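Local coordinates for protein ethyl acetate hydrolase (Pseudomonas veronii, PDB 5EFZ) that hydrolyses ethyl acetate to ethanol and acetate, an esterase step in the bacterial breakdown of short-chain methyl ketones such as 2-butanone, at residues G125-V128 / S129-T133; T235-H238 / K239-F243. All coordinates share one frame; numbering follows the deposited sequence.

Contact 1: residues G125-V128 / S129-T133; sequences GDDV and SAQHT
D127 and Q131 meet one turn apart, i to i+4, near the start of helix 124-139, one of the helices of this alpha/beta-hydrolase fold, and the contact is local and largely buried. Four successive backbone bonds carry it, from S129 N to G125 O, A130 N to D126 O, Q131 N to D127 O and H132 N to V128 O; the third, at 2.8 Å with an N-H...O angle of 165°, joins the very residues whose side chains also meet. Their side chains do not bond directly. Instead a water donates to D127 OD1 at 2.8 Å and accepts from Q131 NE2 at 3.0 Å, bridging carboxylate and amide. With CG anti to its carbonyl carbon (chi1 -71°) and the chain extended beyond it, Q131 runs back along the preceding turn: its CG lies 3.2 Å from D127 O, and NE2 comes to 3.8 Å from D127 CB. The amide is gripped at both ends, OE1 accepting from W160 NE1 and NE2 donating to Q156 OE1 as well as to the water, which fixes which way round it sits. A leucine in its place would probably leave the water without the N-H it accepts and the indole N-H of W160 without its acceptor. D127 is equally committed, OD2 in a salt bridge with K272 and OD1 also taking the N-H of I99, so its buried charge is probably well compensated. Beyond this pair, D127 and V128 pack on helix 152-163, which follows strand 146-150 and S151, the inferred nucleophile, while H132 stacks on Y164 just past that helix and A130 touches I30, next to strand 26-29.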
loop_
_atom_site.group_PDB
_atom_site.type_symbol
_atom_site.label_atom_id
_atom_site.label_comp_id
_atom_site.label_asym_id
_atom_site.label_seq_id
_atom_site.Cartn_x
_atom_site.Cartn_y
_atom_site.Cartn_z
ATOM N N GLY A 125 2.128 21.680 14.923
ATOM C CA GLY A 125 2.672 22.868 15.579
ATOM C C GLY A 125 2.013 23.176 16.923
ATOM O O GLY A 125 2.653 23.742 17.831
ATOM N N ASP A 126 0.730 22.829 17.072
ATOM C CA ASP A 126 0.056 23.031 18.355
ATOM C C ASP A 126 0.653 22.118 19.426
ATOM O O ASP A 126 0.892 22.566 20.531
ATOM C CB ASP A 126 -1.464 22.784 18.222
ATOM C CG ASP A 126 -2.132 23.745 17.233
ATOM O OD1 ASP A 126 -1.848 24.968 17.291
ATOM O OD2 ASP A 126 -2.955 23.278 16.396
ATOM N N ASP A 127 0.883 20.837 19.113
ATOM C CA ASP A 127 1.594 19.952 20.043
ATOM C C ASP A 127 2.957 20.498 20.470
ATOM O O ASP A 127 3.319 20.489 21.661
ATOM C CB ASP A 127 1.802 18.575 19.417
ATOM C CG ASP A 127 0.527 17.727 19.445
ATOM O OD1 ASP A 127 0.092 17.350 20.551
ATOM O OD2 ASP A 127 -0.025 17.418 18.368
ATOM N N VAL A 128 3.724 20.973 19.503
ATOM C CA VAL A 128 5.093 21.428 19.815
ATOM C C VAL A 128 5.058 22.683 20.670
ATOM O O VAL A 128 5.840 22.831 21.620
ATOM C CB VAL A 128 5.889 21.617 18.513
ATOM C CG1 VAL A 128 7.288 22.278 18.766
ATOM C CG2 VAL A 128 6.080 20.211 17.870
ATOM N N SER A 129 4.127 23.582 20.370
ATOM C CA SER A 129 3.983 24.780 21.203
ATOM C C SER A 129 3.575 24.416 22.639
ATOM O O SER A 129 4.141 24.947 23.609
ATOM C CB SER A 129 2.973 25.752 20.578
ATOM O OG SER A 129 2.778 26.873 21.433
ATOM N N ALA A 130 2.610 23.501 22.770
ATOM C CA ALA A 130 2.202 23.019 24.085
ATOM C C ALA A 130 3.351 22.338 24.837
ATOM O O ALA A 130 3.545 22.581 26.037
ATOM C CB ALA A 130 1.003 22.045 23.956
ATOM N N GLN A 131 4.092 21.485 24.146
ATOM C CA GLN A 131 5.274 20.832 24.744
ATOM C C GLN A 131 6.332 21.832 25.199
ATOM O O GLN A 131 6.971 21.676 26.258
ATOM C CB GLN A 131 5.887 19.841 23.751
ATOM C CG GLN A 131 5.002 18.586 23.534
ATOM C CD GLN A 131 5.303 17.875 22.229
ATOM O OE1 GLN A 131 6.321 18.129 21.595
ATOM N NE2 GLN A 131 4.377 17.002 21.797
ATOM N N HIS A 132 6.566 22.836 24.373
ATOM C CA HIS A 132 7.534 23.861 24.739
ATOM C C HIS A 132 7.088 24.594 26.010
ATOM O O HIS A 132 7.915 24.912 26.885
ATOM C CB HIS A 132 7.728 24.830 23.583
ATOM C CG HIS A 132 8.687 25.941 23.890
ATOM N ND1 HIS A 132 8.271 27.186 24.301
ATOM C CD2 HIS A 132 10.039 26.002 23.825
ATOM C CE1 HIS A 132 9.322 27.963 24.500
ATOM N NE2 HIS A 132 10.410 27.269 24.220
ATOM N N THR A 133 5.793 24.864 26.131
ATOM C CA THR A 133 5.288 25.547 27.332
ATOM C C THR A 133 5.451 24.641 28.546
ATOM O O THR A 133 5.839 25.085 29.623
ATOM C CB THR A 133 3.796 25.953 27.178
ATOM O OG1 THR A 133 3.719 26.988 26.196
ATOM C CG2 THR A 133 3.229 26.475 28.516
HETATM O O HOH W 1 1.584 16.861 22.883
#

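Contact 2: residues T235-H238 / K239-F243; sequences TGRH and KALGF
G236 O receives two N-H groups at the first turn of the short helix 237-240: A240 N at 3.1 Å, lying in the carbonyl plane, and, weakly, K239 N at 3.0 Å with an N-H...O angle of only 124°. G236 is the N-cap residue, and its positive phi also ends the preceding helix 230-234 in a Schellman motif. R237 O takes L241 N at 2.9 Å. At the far end the chain closes in a second Schellman motif, with G242 at positive phi: F243 N reaches back to H238 O at 2.9 Å, while G242 N bonds to K239 O. H238 O also lies at the edge of the F243 ring, in its plane. The imidazole of H238 stands between its own N and carbonyl carbon (chi1 53°), beside the next side chain, and K239 CG sits over one face in a CH-pi contact, 4.2 Å from the H238 ring centroid. H238 NE2 is hydrogen-bonded to E182 OE1 of the second subunit, linking this turn to the other chain of the homodimer. The bent chain of R237 brings NH2 to 4.1 Å from L241 CD2, and the same nitrogen is satisfied by T340 O and a salt bridge to D332.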
loop_
_atom_site.group_PDB
_atom_site.type_symbol
_atom_site.label_atom_id
_atom_site.label_comp_id
_atom_site.label_asym_id
_atom_site.label_seq_id
_atom_site.Cartn_x
_atom_site.Cartn_y
_atom_site.Cartn_z
ATOM N N THR A 235 8.178 -13.756 3.935
ATOM C CA THR A 235 9.195 -14.532 4.652
ATOM C C THR A 235 8.651 -15.074 5.974
ATOM O O THR A 235 9.371 -15.713 6.734
ATOM C CB THR A 235 10.465 -13.712 4.929
ATOM O OG1 THR A 235 10.146 -12.601 5.774
ATOM C CG2 THR A 235 11.084 -13.204 3.620
ATOM N N GLY A 236 7.372 -14.822 6.237
ATOM C CA GLY A 236 6.709 -15.449 7.366
ATOM C C GLY A 236 6.983 -14.817 8.725
ATOM O O GLY A 236 6.882 -15.499 9.745
ATOM N N ARG A 237 7.255 -13.514 8.745
ATOM C CA ARG A 237 7.486 -12.794 10.002
ATOM C C ARG A 237 6.288 -12.891 10.956
ATOM O O ARG A 237 6.460 -12.978 12.175
ATOM C CB ARG A 237 7.811 -11.315 9.751
ATOM C CG ARG A 237 9.234 -11.066 9.254
ATOM C CD ARG A 237 10.285 -11.233 10.408
ATOM N NE ARG A 237 10.071 -10.180 11.402
ATOM C CZ ARG A 237 10.269 -10.322 12.707
ATOM N NH1 ARG A 237 10.684 -11.481 13.188
ATOM N NH2 ARG A 237 10.016 -9.305 13.533
ATOM N N HIS A 238 5.078 -12.885 10.403
ATOM C CA HIS A 238 3.880 -12.983 11.210
ATOM C C HIS A 238 3.871 -14.318 11.955
ATOM O O HIS A 238 3.464 -14.375 13.127
ATOM C CB HIS A 238 2.620 -12.777 10.341
ATOM C CG HIS A 238 2.529 -13.667 9.130
ATOM N ND1 HIS A 238 3.499 -13.705 8.150
ATOM C CD2 HIS A 238 1.542 -14.494 8.707
ATOM C CE1 HIS A 238 3.134 -14.549 7.198
ATOM N NE2 HIS A 238 1.945 -15.037 7.508
ATOM N N LYS A 239 4.384 -15.377 11.315
ATOM C CA LYS A 239 4.471 -16.674 11.967
ATOM C C LYS A 239 5.545 -16.652 13.060
ATOM O O LYS A 239 5.345 -17.194 14.147
ATOM C CB LYS A 239 4.751 -17.780 10.944
ATOM C CG LYS A 239 3.647 -17.891 9.905
ATOM C CD LYS A 239 3.943 -18.943 8.859
ATOM C CE LYS A 239 2.856 -18.978 7.783
ATOM N NZ LYS A 239 3.144 -20.062 6.788
ATOM N N ALA A 240 6.672 -15.998 12.793
ATOM C CA ALA A 240 7.709 -15.877 13.812
ATOM C C ALA A 240 7.155 -15.145 15.029
ATOM O O ALA A 240 7.501 -15.472 16.159
ATOM C CB ALA A 240 8.922 -15.156 13.269
ATOM N N LEU A 241 6.268 -14.175 14.795
ATOM C CA LEU A 241 5.665 -13.398 15.880
ATOM C C LEU A 241 4.545 -14.192 16.590
ATOM O O LEU A 241 3.928 -13.688 17.539
ATOM C CB LEU A 241 5.118 -12.065 15.342
ATOM C CG LEU A 241 6.219 -11.113 14.838
ATOM C CD1 LEU A 241 5.627 -9.904 14.155
ATOM C CD2 LEU A 241 7.106 -10.648 16.045
ATOM N N GLY A 242 4.292 -15.420 16.130
ATOM C CA GLY A 242 3.345 -16.314 16.777
ATOM C C GLY A 242 1.944 -16.397 16.186
ATOM O O GLY A 242 1.025 -16.889 16.848
ATOM N N PHE A 243 1.771 -15.935 14.950
ATOM C CA PHE A 243 0.477 -16.003 14.270
ATOM C C PHE A 243 0.547 -16.955 13.056
ATOM O O PHE A 243 1.294 -16.707 12.103
ATOM C CB PHE A 243 0.034 -14.599 13.852
ATOM C CG PHE A 243 -0.083 -13.642 15.019
ATOM C CD1 PHE A 243 -1.288 -13.495 15.698
ATOM C CD2 PHE A 243 1.028 -12.938 15.469
ATOM C CE1 PHE A 243 -1.393 -12.630 16.789
ATOM C CE2 PHE A 243 0.932 -12.071 16.576
ATOM C CZ PHE A 243 -0.281 -11.921 17.229
#

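Contact 1 comes first along the chain and closes before contact 2 opens; their centres lie 39 Å apart, on opposite sides of the chain's centre, and their nearest atoms about 28 Å apart. They share no helix, though both belong to the same alpha/beta-hydrolase fold. Residues 125-133 belong to the long helix 124-139, which packs against helix 152-163 beside the central sheet. Residues 235-243 hold the short surface helix 237-240, between helices 230-234 and 246-258, within the mainly helical run separating strands 170-174 and 296-300. One contact thus lies within the hydrolase core, whereas the other meets the second subunit of the homodimer.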